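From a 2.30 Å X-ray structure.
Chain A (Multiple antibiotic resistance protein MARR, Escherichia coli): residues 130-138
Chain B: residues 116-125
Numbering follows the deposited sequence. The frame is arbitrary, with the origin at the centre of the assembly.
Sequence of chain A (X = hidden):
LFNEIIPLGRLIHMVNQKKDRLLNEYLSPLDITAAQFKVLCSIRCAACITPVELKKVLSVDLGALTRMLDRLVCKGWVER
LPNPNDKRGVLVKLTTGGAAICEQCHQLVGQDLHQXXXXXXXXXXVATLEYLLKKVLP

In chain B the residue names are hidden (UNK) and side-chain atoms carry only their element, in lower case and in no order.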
# COMPACT_ATOMS: atom_id res chain seq x y z
N GLU A 130 17.02 7.47 -7.09
CA GLU A 130 17.14 7.28 -5.65
C GLU A 130 17.44 8.62 -4.98
O GLU A 130 16.87 8.94 -3.94
CB GLU A 130 18.25 6.27 -5.35
CG GLU A 130 18.17 5.02 -6.19
CD GLU A 130 19.11 3.92 -5.74
OE1 GLU A 130 20.29 4.21 -5.44
OE2 GLU A 130 18.67 2.75 -5.71
N TYR A 131 18.32 9.39 -5.58
CA TYR A 131 18.69 10.69 -5.05
C TYR A 131 17.46 11.57 -4.91
O TYR A 131 17.15 12.05 -3.82
CB TYR A 131 19.70 11.37 -5.97
CG TYR A 131 20.06 12.76 -5.53
CD1 TYR A 131 20.88 12.98 -4.42
CD2 TYR A 131 19.54 13.87 -6.19
CE1 TYR A 131 21.18 14.26 -3.98
CE2 TYR A 131 19.82 15.17 -5.76
CZ TYR A 131 20.64 15.35 -4.65
OH TYR A 131 20.92 16.63 -4.21
N LEU A 132 16.77 11.81 -6.02
CA LEU A 132 15.56 12.63 -6.01
C LEU A 132 14.49 12.09 -5.06
O LEU A 132 13.81 12.86 -4.38
CB LEU A 132 14.99 12.76 -7.42
CG LEU A 132 15.81 13.59 -8.42
CD1 LEU A 132 15.11 13.64 -9.77
CD2 LEU A 132 15.98 15.00 -7.88
N LEU A 133 14.33 10.77 -5.00
CA LEU A 133 13.33 10.18 -4.12
C LEU A 133 13.66 10.47 -2.67
O LEU A 133 12.76 10.50 -1.82
CB LEU A 133 13.24 8.66 -4.33
CG LEU A 133 12.42 8.16 -5.53
CD1 LEU A 133 12.53 6.64 -5.61
CD2 LEU A 133 10.96 8.59 -5.38
N LYS A 134 14.93 10.67 -2.37
CA LYS A 134 15.33 10.97 -1.00
C LYS A 134 14.93 12.40 -0.66
O LYS A 134 14.47 12.67 0.44
CB LYS A 134 16.85 10.81 -0.81
CG LYS A 134 17.31 9.36 -0.82
CD LYS A 134 18.82 9.25 -0.58
CE LYS A 134 19.26 7.80 -0.50
NZ LYS A 134 20.70 7.68 -0.12
N LYS A 135 15.10 13.30 -1.63
CA LYS A 135 14.75 14.70 -1.43
C LYS A 135 13.26 14.89 -1.16
O LYS A 135 12.82 15.99 -0.84
CB LYS A 135 15.16 15.55 -2.65
CG LYS A 135 16.66 15.61 -2.89
CD LYS A 135 17.04 16.83 -3.73
CE LYS A 135 16.90 18.12 -2.91
NZ LYS A 135 17.24 19.37 -3.68
N VAL A 136 12.49 13.81 -1.28
CA VAL A 136 11.06 13.86 -1.01
C VAL A 136 10.75 13.49 0.44
O VAL A 136 9.74 13.94 1.00
CB VAL A 136 10.29 12.88 -1.94
CG1 VAL A 136 8.83 12.80 -1.51
CG2 VAL A 136 10.38 13.34 -3.39
N LEU A 137 11.61 12.70 1.06
CA LEU A 137 11.39 12.24 2.44
C LEU A 137 11.50 13.24 3.60
O LEU A 137 10.61 13.30 4.46
CB LEU A 137 12.29 11.03 2.72
CG LEU A 137 11.87 9.79 1.92
CD1 LEU A 137 12.74 8.62 2.26
CD2 LEU A 137 10.42 9.49 2.23
N PRO A 138 12.58 14.03 3.66
CA PRO A 138 12.67 14.97 4.78
C PRO A 138 11.55 16.02 4.81
O PRO A 138 10.88 16.23 3.77
CB PRO A 138 14.05 15.60 4.58
CG PRO A 138 14.22 15.56 3.09
CD PRO A 138 13.71 14.19 2.73
OXT PRO A 138 11.34 16.63 5.87
N UNK B 116 3.25 19.45 -0.90
CA UNK B 116 4.06 18.82 0.14
C UNK B 116 5.16 17.91 -0.38
O UNK B 116 6.30 17.98 0.10
c UNK B 116 3.17 18.04 1.11
c UNK B 116 2.51 18.90 2.17
o UNK B 116 4.01 19.41 3.94
o UNK B 116 3.77 20.91 2.34
c UNK B 116 3.50 19.81 2.87
N UNK B 117 4.84 17.05 -1.34
CA UNK B 117 5.82 16.12 -1.91
C UNK B 117 6.90 16.86 -2.68
O UNK B 117 8.08 16.49 -2.64
c UNK B 117 5.13 15.13 -2.86
c UNK B 117 4.83 13.26 -1.27
c UNK B 117 4.12 14.14 -2.29
c UNK B 117 3.54 13.30 -3.42
N UNK B 118 6.47 17.90 -3.39
CA UNK B 118 7.36 18.70 -4.22
C UNK B 118 7.95 19.89 -3.46
O UNK B 118 8.79 20.60 -3.99
o UNK B 118 6.49 18.16 -6.43
c UNK B 118 6.57 19.21 -5.46
c UNK B 118 7.22 20.43 -6.08
N UNK B 119 7.54 20.07 -2.21
CA UNK B 119 8.00 21.20 -1.39
C UNK B 119 9.50 21.48 -1.43
O UNK B 119 9.91 22.64 -1.40
n UNK B 119 8.38 19.01 4.58
c UNK B 119 7.57 21.02 0.07
c UNK B 119 8.01 20.01 2.33
c UNK B 119 8.75 18.95 3.14
c UNK B 119 8.37 19.97 0.85
N UNK B 120 10.32 20.44 -1.48
CA UNK B 120 11.76 20.65 -1.49
C UNK B 120 12.57 20.12 -2.67
O UNK B 120 13.74 20.46 -2.80
n UNK B 120 11.01 18.18 -0.60
c UNK B 120 11.81 18.80 0.26
o UNK B 120 12.10 18.33 1.37
c UNK B 120 12.37 20.14 -0.18
N UNK B 121 11.99 19.31 -3.54
CA UNK B 121 12.80 18.84 -4.65
C UNK B 121 12.59 19.70 -5.90
O UNK B 121 13.35 19.61 -6.86
c UNK B 121 12.52 17.36 -4.95
c UNK B 121 11.56 17.42 -7.27
c UNK B 121 11.25 15.43 -5.82
c UNK B 121 11.35 16.94 -5.83
N UNK B 122 11.56 20.55 -5.86
CA UNK B 122 11.21 21.44 -6.98
C UNK B 122 12.40 21.94 -7.80
O UNK B 122 12.34 21.99 -9.04
c UNK B 122 10.41 22.67 -6.50
c UNK B 122 9.93 23.48 -7.70
o UNK B 122 9.27 22.25 -5.74
N UNK B 123 13.48 22.32 -7.13
CA UNK B 123 14.67 22.79 -7.81
C UNK B 123 15.12 21.70 -8.77
O UNK B 123 15.20 21.91 -9.98
c UNK B 123 15.77 23.10 -6.81
N UNK B 124 15.46 20.53 -8.21
CA UNK B 124 15.86 19.37 -9.00
C UNK B 124 14.79 19.10 -10.05
O UNK B 124 15.04 18.45 -11.07
o UNK B 124 16.48 19.36 -6.11
c UNK B 124 16.86 18.46 -6.88
c UNK B 124 16.02 18.13 -8.11
o UNK B 124 17.90 17.80 -6.71
N UNK B 125 13.55 19.58 -9.77
CA UNK B 125 12.39 19.59 -10.73
C UNK B 125 11.49 18.38 -10.87
O UNK B 125 11.85 17.41 -11.55
c UNK B 125 12.94 19.90 -12.10
c UNK B 125 11.80 20.29 -12.99
o UNK B 125 9.75 21.24 -12.21
c UNK B 125 11.00 21.37 -12.31
o UNK B 125 11.60 22.36 -11.86

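Position B116 carries three side-chain carbons in a row, the third bearing two oxygens: a glutamate. Its side chain makes no contact with the chain A stretch, so Glu B116 takes no direct part. At B117 four carbons fork at the second, the leucine pattern, with chi1 in m and chi2 in t. Leu B117 CD2 lies 4.0 Å from Val A136 CG1, an apolar contact. B118 has one carbon carrying an oxygen and a methyl carbon, hence threonine; the CA-to-CB bond of Thr B118 points away from chain A.

Four carbons in a row ending in nitrogen identify B119 as lysine. The CA-to-CB bond of Lys B119 runs sideways, yet the extended chain approaches the C-terminal carboxylate: CE is 3.5 Å from Pro A138 O, and NZ is 4.0 Å from Pro A138 OXT, opposite charges near each other but beyond a salt bridge. At B120 two carbons, the second holding one oxygen and one nitrogen, give asparagine. Asn B120 ND2 sits 2.9 Å from Lys A135 O, but the angle is poor and no hydrogen bond is assigned; Asn B120 OD1, 3.4 Å from Pro A138 O, faces another acceptor.

B121 again shows four carbons forked at the second, and is leucine. Both chi angles are p, and its CA-to-CB bond points toward chain A. Leu B121 CD2 reaches Val A136 CG2 at 3.3 Å, while its CB lies 3.9 Å from Lys A135 CB. B122 repeats the threonine pattern, one carbon with an oxygen and a methyl, and the CA-to-CB bond of Thr B122 points away from the chain A stretch. A single side-chain carbon makes B123 alanine, without close contact.

Two carbons, the second with two oxygens, mark B124 as aspartate. Asp B124 OD1 accepts a hydrogen bond from Lys A135 NZ at 2.5 Å, within a salt bridge. Its OD2 lies 3.4 Å from Tyr A131 CE2, at the ring edge and near the ring plane, and its CB is 3.1 Å from Leu A132 CD2. B125 has three carbons, the last carrying two oxygens, a glutamate; the CA-to-CB bond of Glu B125 points away, and its side chain makes no contact with the stretch.

The contact buries 501 Å², summed over both sides. The side chains of Leu B117 and Leu B121 pack on Val A136, nearest to CG1 and CG2 respectively, as an apolar patch. Beside it, the CA-to-CB bond of Lys A135 points toward the chain B stretch, and its CB packs near Leu B121. The Lys A135 amine forms the salt bridge with Asp B124. This salt bridge supplies the one hydrogen bond across the stretches, so packing and charge pairing together define the contact.

Chain B 116-125: ELTKNLTADE
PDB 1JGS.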